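Local coordinates for protein retinol dehydratase (Spodoptera frugiperda, PDB 1FMJ) that dehydrates retinol, has the fold of the cytosolic sulfotransferases, and binds retinol together with the nucleotide adenosine 3',5'-diphosphate, at residues A[42-47]-A[219-224]; A[65-70]-A[178-183]; A[294-299]-A[307-312]. One frame throughout, in Å; residues are numbered along the deposited sequence.

Contact 1 (A[42-47]-A[219-224]); sequences GYMVYR and RGLYTL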
loop_
_atom_site.group_PDB
_atom_site.type_symbol
_atom_site.label_atom_id
_atom_site.label_comp_id
_atom_site.label_asym_id
_atom_site.label_seq_id
_atom_site.Cartn_x
_atom_site.Cartn_y
_atom_site.Cartn_z
ATOM N N GLY A 42 -0.261 2.655 -18.139
ATOM C CA GLY A 42 -1.098 3.706 -17.579
ATOM C C GLY A 42 -1.379 3.584 -16.089
ATOM O O GLY A 42 -2.530 3.668 -15.660
ATOM N N TYR A 43 -0.332 3.384 -15.297
ATOM C CA TYR A 43 -0.495 3.277 -13.853
ATOM C C TYR A 43 -0.945 4.623 -13.308
ATOM O O TYR A 43 -0.345 5.663 -13.599
ATOM C CB TYR A 43 0.820 2.863 -13.173
ATOM C CG TYR A 43 1.159 1.385 -13.292
ATOM C CD1 TYR A 43 2.270 0.962 -14.017
ATOM C CD2 TYR A 43 0.386 0.415 -12.647
ATOM C CE1 TYR A 43 2.614 -0.398 -14.097
ATOM C CE2 TYR A 43 0.718 -0.945 -12.721
ATOM C CZ TYR A 43 1.833 -1.339 -13.448
ATOM O OH TYR A 43 2.166 -2.666 -13.536
ATOM N N MET A 44 -2.024 4.599 -12.531
ATOM C CA MET A 44 -2.554 5.808 -11.936
ATOM C C MET A 44 -1.624 6.331 -10.837
ATOM O O MET A 44 -1.486 5.705 -9.785
ATOM C CB MET A 44 -3.940 5.525 -11.353
ATOM C CG MET A 44 -5.043 5.377 -12.384
ATOM S SD MET A 44 -5.377 6.925 -13.238
ATOM C CE MET A 44 -6.638 7.651 -12.170
ATOM N N VAL A 45 -0.978 7.469 -11.077
ATOM C CA VAL A 45 -0.105 8.031 -10.056
ATOM C C VAL A 45 -0.468 9.474 -9.775
ATOM O O VAL A 45 -0.829 10.231 -10.683
ATOM C CB VAL A 45 1.412 7.941 -10.446
ATOM C CG1 VAL A 45 1.805 6.489 -10.693
ATOM C CG2 VAL A 45 1.705 8.780 -11.671
ATOM N N TYR A 46 -0.407 9.849 -8.501
ATOM C CA TYR A 46 -0.704 11.218 -8.112
ATOM C C TYR A 46 0.329 12.088 -8.824
ATOM O O TYR A 46 1.518 11.772 -8.817
ATOM C CB TYR A 46 -0.597 11.369 -6.591
ATOM C CG TYR A 46 -1.843 10.916 -5.852
ATOM C CD1 TYR A 46 -1.810 9.825 -4.985
ATOM C CD2 TYR A 46 -3.048 11.588 -6.016
ATOM C CE1 TYR A 46 -2.953 9.418 -4.298
ATOM C CE2 TYR A 46 -4.194 11.195 -5.335
ATOM C CZ TYR A 46 -4.140 10.111 -4.478
ATOM O OH TYR A 46 -5.270 9.738 -3.798
ATOM N N ARG A 47 -0.131 13.177 -9.437
ATOM C CA ARG A 47 0.742 14.070 -10.191
ATOM C C ARG A 47 2.103 14.366 -9.549
ATOM O O ARG A 47 3.128 14.295 -10.217
ATOM C CB ARG A 47 0.012 15.379 -10.506
ATOM C CG ARG A 47 0.648 16.162 -11.636
ATOM C CD ARG A 47 -0.094 17.465 -11.915
ATOM N NE ARG A 47 0.350 18.064 -13.170
ATOM C CZ ARG A 47 0.086 17.560 -14.373
ATOM N NH1 ARG A 47 -0.626 16.449 -14.487
ATOM N NH2 ARG A 47 0.539 18.167 -15.464
ATOM N N ARG A 219 -11.697 -0.337 -13.265
ATOM C CA ARG A 219 -11.439 0.229 -14.582
ATOM C C ARG A 219 -10.030 0.809 -14.633
ATOM O O ARG A 219 -9.645 1.450 -15.614
ATOM C CB ARG A 219 -12.456 1.319 -14.924
ATOM C CG ARG A 219 -13.784 0.793 -15.453
ATOM C CD ARG A 219 -14.518 1.890 -16.204
ATOM N NE ARG A 219 -13.664 2.494 -17.231
ATOM C CZ ARG A 219 -14.012 3.531 -17.993
ATOM N NH1 ARG A 219 -15.208 4.089 -17.854
ATOM N NH2 ARG A 219 -13.151 4.025 -18.880
ATOM N N GLY A 220 -9.262 0.565 -13.576
ATOM C CA GLY A 220 -7.904 1.073 -13.510
ATOM C C GLY A 220 -7.854 2.582 -13.362
ATOM O O GLY A 220 -6.931 3.237 -13.865
ATOM N N LEU A 221 -8.844 3.147 -12.672
ATOM C CA LEU A 221 -8.883 4.593 -12.475
ATOM C C LEU A 221 -8.668 5.019 -11.025
ATOM O O LEU A 221 -8.949 6.158 -10.650
ATOM C CB LEU A 221 -10.192 5.169 -13.030
ATOM C CG LEU A 221 -10.198 5.149 -14.566
ATOM C CD1 LEU A 221 -11.534 5.610 -15.114
ATOM C CD2 LEU A 221 -9.063 6.032 -15.077
ATOM N N TYR A 222 -8.198 4.099 -10.194
ATOM C CA TYR A 222 -7.899 4.466 -8.819
ATOM C C TYR A 222 -6.392 4.379 -8.641
ATOM O O TYR A 222 -5.676 3.854 -9.501
ATOM C CB TYR A 222 -8.603 3.573 -7.792
ATOM C CG TYR A 222 -8.449 4.115 -6.378
ATOM C CD1 TYR A 222 -8.940 5.379 -6.034
ATOM C CD2 TYR A 222 -7.751 3.400 -5.414
ATOM C CE1 TYR A 222 -8.725 5.913 -4.749
ATOM C CE2 TYR A 222 -7.530 3.916 -4.143
ATOM C CZ TYR A 222 -8.013 5.168 -3.814
ATOM O OH TYR A 222 -7.763 5.673 -2.562
ATOM N N THR A 223 -5.922 4.910 -7.524
ATOM C CA THR A 223 -4.501 4.959 -7.196
ATOM C C THR A 223 -3.704 3.671 -7.435
ATOM O O THR A 223 -4.017 2.610 -6.904
ATOM C CB THR A 223 -4.313 5.414 -5.728
ATOM O OG1 THR A 223 -5.091 6.602 -5.504
ATOM C CG2 THR A 223 -2.841 5.721 -5.439
ATOM N N LEU A 224 -2.666 3.812 -8.254
ATOM C CA LEU A 224 -1.743 2.748 -8.630
ATOM C C LEU A 224 -2.282 1.515 -9.348
ATOM O O LEU A 224 -1.592 0.498 -9.437
ATOM C CB LEU A 224 -0.878 2.354 -7.423
ATOM C CG LEU A 224 0.112 3.473 -7.042
ATOM C CD1 LEU A 224 0.898 3.084 -5.818
ATOM C CD2 LEU A 224 1.068 3.754 -8.210
HETATM O O HOH W 1 -5.314 7.179 -2.900
#
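Thr223 and Tyr46 meet around two phenol rings. The hydroxyl OG1 of Thr223 sits 3.6 Å above the plane of its neighbour Tyr222's ring, over the centre, while it approaches the Tyr46 ring obliquely, and the two side chains cross at about a right angle. Outside the pair, Tyr35 stacks on Tyr46 and Phe213 meets Tyr222 edge-to-face. Strand 43-46 is the second arm of a beta hairpin with strand 35-38, and Gly42 and Tyr43 together face Leu38 in a G1 beta bulge. As an edge strand of its small antiparallel sheet, 43-46 receives the loop 219-224.

Three hydroxyls converge on one water, which lies 2.7 Å from Tyr46 OH and donates to Tyr222 OH at 2.9 Å. Its third partner is Thr223 OG1, also hydrogen-bonded to Tyr35 OH. The one direct hydrogen bond between the segments runs from Leu224 N to Met44 O (2.7 Å, N-H...O 145°), with the donor in the carbonyl plane on a lone pair. Beside it, Leu224 CD2 packs on Val45 CG1.

Met44 carries much of the remaining contact, pressing against a row of loop carbonyls: its CB is 3.0 Å from Tyr222 O, and CG is 3.2 Å from Gly220 O, an oxygen that accepts a hydrogen bond from Lys37 NZ. CG lies anti to the carbonyl carbon (chi1 -74°), and the chain is bent at chi2 and chi3. Its methyl CE thereby comes 3.1 Å from Leu221 O, a buried carbonyl oxygen with no hydrogen-bond partner in the model.

Contact 2 (A[65-70]-A[178-183]); sequences DVFVAS and VKMVYL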
loop_
_atom_site.group_PDB
_atom_site.type_symbol
_atom_site.label_atom_id
_atom_site.label_comp_id
_atom_site.label_asym_id
_atom_site.label_seq_id
_atom_site.Cartn_x
_atom_site.Cartn_y
_atom_site.Cartn_z
ATOM N N ASP A 65 19.033 -3.973 2.039
ATOM C CA ASP A 65 17.702 -3.378 1.917
ATOM C C ASP A 65 16.638 -4.472 1.897
ATOM O O ASP A 65 16.845 -5.534 1.311
ATOM C CB ASP A 65 17.563 -2.586 0.609
ATOM C CG ASP A 65 18.364 -1.309 0.599
ATOM O OD1 ASP A 65 18.929 -0.957 1.647
ATOM O OD2 ASP A 65 18.422 -0.651 -0.464
ATOM N N VAL A 66 15.500 -4.210 2.529
ATOM C CA VAL A 66 14.402 -5.162 2.512
ATOM C C VAL A 66 13.141 -4.382 2.180
ATOM O O VAL A 66 12.819 -3.402 2.848
ATOM C CB VAL A 66 14.215 -5.874 3.860
ATOM C CG1 VAL A 66 13.028 -6.835 3.772
ATOM C CG2 VAL A 66 15.477 -6.636 4.224
ATOM N N PHE A 67 12.434 -4.814 1.144
ATOM C CA PHE A 67 11.216 -4.130 0.714
ATOM C C PHE A 67 9.956 -4.919 0.983
ATOM O O PHE A 67 9.931 -6.138 0.845
ATOM C CB PHE A 67 11.228 -3.866 -0.797
ATOM C CG PHE A 67 12.099 -2.728 -1.231
ATOM C CD1 PHE A 67 13.473 -2.766 -1.042
ATOM C CD2 PHE A 67 11.542 -1.642 -1.900
ATOM C CE1 PHE A 67 14.279 -1.740 -1.516
ATOM C CE2 PHE A 67 12.342 -0.612 -2.379
ATOM C CZ PHE A 67 13.717 -0.664 -2.186
ATOM N N VAL A 68 8.905 -4.209 1.362
ATOM C CA VAL A 68 7.604 -4.819 1.546
ATOM C C VAL A 68 6.772 -4.032 0.539
ATOM O O VAL A 68 6.585 -2.813 0.677
ATOM C CB VAL A 68 7.069 -4.628 2.969
ATOM C CG1 VAL A 68 5.682 -5.241 3.077
ATOM C CG2 VAL A 68 8.013 -5.297 3.962
ATOM N N ALA A 69 6.309 -4.728 -0.492
ATOM C CA ALA A 69 5.548 -4.103 -1.559
ATOM C C ALA A 69 4.203 -4.777 -1.728
ATOM O O ALA A 69 4.005 -5.911 -1.292
ATOM C CB ALA A 69 6.341 -4.169 -2.867
ATOM N N SER A 70 3.282 -4.081 -2.375
ATOM C CA SER A 70 1.947 -4.627 -2.571
ATOM C C SER A 70 1.045 -3.594 -3.181
ATOM O O SER A 70 1.391 -2.413 -3.235
ATOM C CB SER A 70 1.334 -4.972 -1.218
ATOM O OG SER A 70 1.157 -3.765 -0.490
ATOM N N VAL A 178 18.338 -6.330 -3.627
ATOM C CA VAL A 178 17.492 -6.353 -2.442
ATOM C C VAL A 178 16.479 -7.479 -2.367
ATOM O O VAL A 178 16.152 -8.114 -3.372
ATOM C CB VAL A 178 16.737 -5.002 -2.303
ATOM C CG1 VAL A 178 17.711 -3.861 -2.502
ATOM C CG2 VAL A 178 15.603 -4.904 -3.329
ATOM N N LYS A 179 15.995 -7.729 -1.157
ATOM C CA LYS A 179 14.984 -8.745 -0.945
ATOM C C LYS A 179 13.643 -8.022 -0.877
ATOM O O LYS A 179 13.558 -6.884 -0.406
ATOM C CB LYS A 179 15.256 -9.516 0.348
ATOM C CG LYS A 179 16.508 -10.374 0.257
ATOM C CD LYS A 179 16.740 -11.194 1.505
ATOM C CE LYS A 179 18.049 -11.953 1.393
ATOM N NZ LYS A 179 18.088 -12.797 0.158
ATOM N N MET A 180 12.599 -8.678 -1.363
ATOM C CA MET A 180 11.267 -8.090 -1.377
ATOM C C MET A 180 10.188 -9.111 -1.072
ATOM O O MET A 180 10.256 -10.256 -1.527
ATOM C CB MET A 180 10.985 -7.458 -2.750
ATOM C CG MET A 180 9.517 -7.039 -2.982
ATOM S SD MET A 180 9.232 -6.203 -4.588
ATOM C CE MET A 180 10.072 -4.652 -4.283
ATOM N N VAL A 181 9.204 -8.697 -0.275
ATOM C CA VAL A 181 8.068 -9.549 0.049
ATOM C C VAL A 181 6.882 -8.806 -0.540
ATOM O O VAL A 181 6.589 -7.682 -0.143
ATOM C CB VAL A 181 7.857 -9.710 1.568
ATOM C CG1 VAL A 181 6.701 -10.675 1.825
ATOM C CG2 VAL A 181 9.124 -10.246 2.216
ATOM N N TYR A 182 6.211 -9.422 -1.501
ATOM C CA TYR A 182 5.080 -8.782 -2.135
ATOM C C TYR A 182 3.793 -9.478 -1.744
ATOM O O TYR A 182 3.668 -10.703 -1.847
ATOM C CB TYR A 182 5.245 -8.807 -3.651
ATOM C CG TYR A 182 4.115 -8.157 -4.409
ATOM C CD1 TYR A 182 4.235 -6.864 -4.902
ATOM C CD2 TYR A 182 2.931 -8.854 -4.660
ATOM C CE1 TYR A 182 3.203 -6.269 -5.640
ATOM C CE2 TYR A 182 1.897 -8.275 -5.388
ATOM C CZ TYR A 182 2.039 -6.987 -5.879
ATOM O OH TYR A 182 1.030 -6.441 -6.642
ATOM N N LEU A 183 2.837 -8.681 -1.291
ATOM C CA LEU A 183 1.543 -9.202 -0.880
ATOM C C LEU A 183 0.449 -8.909 -1.894
ATOM O O LEU A 183 0.378 -7.806 -2.452
ATOM C CB LEU A 183 1.145 -8.617 0.474
ATOM C CG LEU A 183 1.407 -9.490 1.710
ATOM C CD1 LEU A 183 0.562 -10.753 1.632
ATOM C CD2 LEU A 183 2.888 -9.837 1.802
#
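Ala69 and Met180 meet in the tight middle of two parallel strands, 66-70 and 179-183, whose axes run 4.7 Å apart at 21°. Phe67 N bonds to Lys179 O at 2.8 Å, and Phe67 O accepts from Val181 N. Ala69 repeats the pattern, taking Val181 O through its N and giving its O to Leu183 N at 3.0 Å. On the face bearing Phe67, Ala69, Met180 and Tyr182, the Met180 chain is extended up to a bend at chi3 (-70°); CE there lies 3.8 Å from Phe67 CB, and SD 3.9 Å from Ala69 CB. The Tyr182 ring takes Ser70 CA over one face in a CH-pi contact, 4.1 Å from the centroid.

Backbone bonding is looser at the start: Lys179 N reaches Asp65 O only weakly, at 3.4 Å, and the partly exposed Lys179 chain leads away to Asn242, while Asp65 OD2 pairs with Arg159. Asp65 CB and Val178 CG1 nevertheless stay in close contact (3.4 Å).

The pair is central in the five-stranded parallel sheet (order 2-3-1-4-5) of the sulfotransferase domain, a P-loop NTPase relative: 160-163 flanks 66-70, 243-247 flanks 179-184, and helix 76-87 covers the face of Val66, Val68 and Leu183.

Contact 3 (A[294-299]-A[307-312]); sequences NMEDYR and GEHFIR. With A3P (adenosine-3'-5'-diphosphate), chain G; RTL (retinol), chain H.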
loop_
_atom_site.group_PDB
_atom_site.type_symbol
_atom_site.label_atom_id
_atom_site.label_comp_id
_atom_site.label_asym_id
_atom_site.label_seq_id
_atom_site.Cartn_x
_atom_site.Cartn_y
_atom_site.Cartn_z
ATOM N N ASN A 294 -1.351 1.065 14.393
ATOM C CA ASN A 294 -2.706 1.413 13.992
ATOM C C ASN A 294 -2.927 2.841 13.508
ATOM O O ASN A 294 -4.054 3.215 13.192
ATOM C CB ASN A 294 -3.702 1.091 15.114
ATOM C CG ASN A 294 -3.474 1.914 16.362
ATOM O OD1 ASN A 294 -2.898 2.995 16.310
ATOM N ND2 ASN A 294 -3.952 1.413 17.492
ATOM N N MET A 295 -1.855 3.625 13.458
ATOM C CA MET A 295 -1.913 5.006 12.989
ATOM C C MET A 295 -2.893 5.894 13.748
ATOM O O MET A 295 -3.277 6.959 13.257
ATOM C CB MET A 295 -2.266 5.030 11.500
ATOM C CG MET A 295 -1.268 4.315 10.596
ATOM S SD MET A 295 0.295 5.214 10.382
ATOM C CE MET A 295 0.063 5.905 8.779
ATOM N N GLU A 296 -3.305 5.463 14.936
ATOM C CA GLU A 296 -4.237 6.250 15.736
ATOM C C GLU A 296 -3.572 7.503 16.297
ATOM O O GLU A 296 -4.243 8.386 16.816
ATOM C CB GLU A 296 -4.817 5.404 16.878
ATOM C CG GLU A 296 -5.912 4.450 16.424
ATOM C CD GLU A 296 -7.130 5.179 15.889
ATOM O OE1 GLU A 296 -7.793 4.636 14.976
ATOM O OE2 GLU A 296 -7.431 6.291 16.381
ATOM N N ASP A 297 -2.251 7.573 16.181
ATOM C CA ASP A 297 -1.488 8.720 16.655
ATOM C C ASP A 297 -1.823 9.947 15.811
ATOM O O ASP A 297 -1.571 11.083 16.218
ATOM C CB ASP A 297 0.016 8.421 16.577
ATOM C CG ASP A 297 0.393 7.628 15.331
ATOM O OD1 ASP A 297 -0.198 6.549 15.119
ATOM O OD2 ASP A 297 1.285 8.067 14.568
ATOM N N TYR A 298 -2.405 9.711 14.638
ATOM C CA TYR A 298 -2.774 10.805 13.749
ATOM C C TYR A 298 -4.173 11.362 14.026
ATOM O O TYR A 298 -4.504 12.458 13.581
ATOM C CB TYR A 298 -2.694 10.362 12.285
ATOM C CG TYR A 298 -1.290 10.183 11.758
ATOM C CD1 TYR A 298 -0.346 11.199 11.881
ATOM C CD2 TYR A 298 -0.912 9.011 11.104
ATOM C CE1 TYR A 298 0.940 11.056 11.366
ATOM C CE2 TYR A 298 0.375 8.858 10.583
ATOM C CZ TYR A 298 1.291 9.885 10.718
ATOM O OH TYR A 298 2.561 9.746 10.210
ATOM N N ARG A 299 -4.996 10.625 14.762
ATOM C CA ARG A 299 -6.339 11.123 15.019
ATOM C C ARG A 299 -6.336 12.408 15.845
ATOM O O ARG A 299 -7.164 13.288 15.621
ATOM C CB ARG A 299 -7.202 10.059 15.705
ATOM C CG ARG A 299 -8.690 10.397 15.671
ATOM C CD ARG A 299 -9.537 9.218 16.106
ATOM N NE ARG A 299 -9.344 8.059 15.238
ATOM C CZ ARG A 299 -9.999 7.847 14.104
ATOM N NH1 ARG A 299 -10.907 8.712 13.674
ATOM N NH2 ARG A 299 -9.752 6.750 13.403
ATOM N N GLY A 307 -15.265 7.079 12.640
ATOM C CA GLY A 307 -15.845 5.845 12.135
ATOM C C GLY A 307 -15.007 5.080 11.128
ATOM O O GLY A 307 -15.520 4.201 10.431
ATOM N N GLU A 308 -13.726 5.411 11.038
ATOM C CA GLU A 308 -12.824 4.724 10.119
ATOM C C GLU A 308 -11.508 4.482 10.831
ATOM O O GLU A 308 -11.062 5.313 11.620
ATOM C CB GLU A 308 -12.592 5.557 8.857
ATOM C CG GLU A 308 -13.746 5.503 7.880
ATOM C CD GLU A 308 -13.835 4.166 7.153
ATOM O OE1 GLU A 308 -13.108 3.212 7.518
ATOM O OE2 GLU A 308 -14.633 4.072 6.208
ATOM N N HIS A 309 -10.898 3.340 10.549
ATOM C CA HIS A 309 -9.649 2.960 11.178
ATOM C C HIS A 309 -8.701 2.337 10.158
ATOM O O HIS A 309 -9.142 1.725 9.188
ATOM C CB HIS A 309 -9.944 1.963 12.301
ATOM C CG HIS A 309 -10.833 2.519 13.371
ATOM N ND1 HIS A 309 -10.362 3.334 14.381
ATOM C CD2 HIS A 309 -12.173 2.437 13.550
ATOM C CE1 HIS A 309 -11.373 3.727 15.135
ATOM N NE2 HIS A 309 -12.483 3.197 14.652
ATOM N N PHE A 310 -7.402 2.494 10.398
ATOM C CA PHE A 310 -6.371 1.941 9.524
ATOM C C PHE A 310 -6.415 0.411 9.576
ATOM O O PHE A 310 -6.295 -0.251 8.556
ATOM C CB PHE A 310 -4.995 2.444 9.961
ATOM C CG PHE A 310 -3.906 2.108 8.996
ATOM C CD1 PHE A 310 -3.918 2.638 7.707
ATOM C CD2 PHE A 310 -2.884 1.234 9.355
ATOM C CE1 PHE A 310 -2.929 2.295 6.791
ATOM C CE2 PHE A 310 -1.893 0.886 8.445
ATOM C CZ PHE A 310 -1.919 1.420 7.159
ATOM N N ILE A 311 -6.565 -0.143 10.775
ATOM C CA ILE A 311 -6.686 -1.588 10.960
ATOM C C ILE A 311 -8.186 -1.721 11.229
ATOM O O ILE A 311 -8.666 -1.394 12.315
ATOM C CB ILE A 311 -5.838 -2.067 12.149
ATOM C CG1 ILE A 311 -4.356 -1.820 11.831
ATOM C CG2 ILE A 311 -6.064 -3.561 12.403
ATOM C CD1 ILE A 311 -3.410 -2.225 12.933
ATOM N N ARG A 312 -8.911 -2.206 10.222
ATOM C CA ARG A 312 -10.370 -2.270 10.242
ATOM C C ARG A 312 -11.110 -3.549 10.630
ATOM O O ARG A 312 -11.622 -3.649 11.749
ATOM C CB ARG A 312 -10.855 -1.787 8.871
ATOM C CG ARG A 312 -12.326 -1.403 8.744
ATOM C CD ARG A 312 -12.585 -0.870 7.336
ATOM N NE ARG A 312 -12.356 -1.908 6.330
ATOM C CZ ARG A 312 -13.251 -2.830 5.984
ATOM N NH1 ARG A 312 -14.447 -2.838 6.558
ATOM N NH2 ARG A 312 -12.942 -3.759 5.086
HETATM P P1 A3P G . -9.555 -4.779 5.906
HETATM O O1P A3P G . -9.880 -3.415 5.454
HETATM O O2P A3P G . -9.851 -4.958 7.343
HETATM O O3P A3P G . -10.298 -5.773 5.117
HETATM P P2 A3P G . -2.431 -2.795 4.220
HETATM O O4P A3P G . -1.604 -2.903 5.433
HETATM O O5P A3P G . -1.686 -3.272 3.035
HETATM O O6P A3P G . -2.878 -1.384 4.038
HETATM O "O5'" A3P G . -3.709 -3.707 4.392
HETATM C "C5'" A3P G . -4.650 -3.488 5.431
HETATM C "C4'" A3P G . -5.626 -4.663 5.544
HETATM O "O4'" A3P G . -5.012 -5.672 6.395
HETATM C "C3'" A3P G . -6.929 -4.277 6.246
HETATM O "O3'" A3P G . -8.007 -5.049 5.667
HETATM C "C2'" A3P G . -6.583 -4.566 7.692
HETATM O "O2'" A3P G . -7.639 -4.571 8.647
HETATM C "C1'" A3P G . -5.849 -5.889 7.537
HETATM N N9 A3P G . -5.032 -6.226 8.710
HETATM C C8 A3P G . -4.131 -5.440 9.412
HETATM N N7 A3P G . -3.552 -6.034 10.421
HETATM C C5 A3P G . -4.098 -7.310 10.401
HETATM C C6 A3P G . -3.909 -8.477 11.222
HETATM N N6 A3P G . -3.070 -8.513 12.261
HETATM N N1 A3P G . -4.636 -9.625 10.912
HETATM C C2 A3P G . -5.507 -9.631 9.851
HETATM N N3 A3P G . -5.771 -8.589 9.004
HETATM C C4 A3P G . -5.028 -7.454 9.339
HETATM C C1 RTL H . -3.875 13.887 3.759
HETATM C C2 RTL H . -4.136 15.170 2.906
HETATM C C3 RTL H . -2.872 15.981 2.648
HETATM C C4 RTL H . -1.416 15.843 3.085
HETATM C C5 RTL H . -1.358 14.556 3.912
HETATM C C6 RTL H . -2.390 13.661 4.235
HETATM C C7 RTL H . -2.172 12.433 5.045
HETATM C C8 RTL H . -1.703 11.254 4.541
HETATM C C9 RTL H . -1.486 10.036 5.333
HETATM C C10 RTL H . -1.005 8.921 4.672
HETATM C C11 RTL H . -0.691 7.569 5.182
HETATM C C12 RTL H . -1.233 6.588 4.385
HETATM C C13 RTL H . -1.256 5.111 4.391
HETATM C C14 RTL H . -1.815 4.167 3.576
HETATM C C15 RTL H . -1.004 3.595 2.489
HETATM O O1 RTL H . -0.296 2.502 2.897
HETATM C C16 RTL H . -4.392 12.812 2.782
HETATM C C17 RTL H . -4.894 14.032 4.900
HETATM C C18 RTL H . 0.077 14.346 4.421
HETATM C C19 RTL H . -1.796 10.037 6.842
HETATM C C20 RTL H . -0.451 4.667 5.624
HETATM O O HOH W 2 -6.584 1.486 13.258
HETATM O O HOH W 3 -6.420 4.511 12.170
#
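Glu296 and His309 join through a bond from His309 ND1 to Glu296 OE1 (2.9 Å, N-H...O 161°). The oxygen lies in the imidazole plane at the ring edge, but the nitrogen stands 34° out of the carboxylate plane, on its syn side. Arg299 holds the same carboxylate side-on: NE takes OE2 at 2.8 Å in a salt bridge, and NH2 takes OE1. NH2 also reaches across to Glu308 O at 2.6 Å, nearly along the C=O axis.

On the ligand side, Met295 CG rests over one face of the Phe310 ring, 3.7 Å above its plane and offset toward the rim. Both side chains touch retinol: its methyl C20 is 3.4 Å from Met295 CE and 3.6 Å from Phe310 CE1. Two waters bridge Asn294 O to Phe310 N and Ile311 N.

Further out, an Asx turn, Glu296 N to Asn294 OD1, shapes the start of 294-299, and Arg73 makes a cation-pi contact with Phe310. Arg312 N bonds to A3P O2', and Arg312 NE to the 3'-phosphate oxygen O1P at 3.0 Å. With Lys313 and Gly314, whose backbone nitrogens also bind A3P, Arg312 opens the RKG motif characteristic of the sulfotransferase nucleotide site.

In the fold
Contact 2 lies at the heart of the five-stranded parallel sheet, whereas contact 1 fixes the separate three-stranded antiparallel sheet to the loop between helices 210-218 and 227-235. In sequence, 42-47 and 219-224 bracket both strands of contact 2, and contact 3 follows later, in the long loop between helices 284-288 and 325-338. Centres are 21 Å apart for contacts 1 and 2, and 24 Å from either to contact 3; none touch. Only contact 3 supplies residues of both ligand pockets; contacts 1 and 2 merely come near, the side chain of Tyr46 lying about 7 Å from retinol and that of Ser70 about 5 Å from A3P.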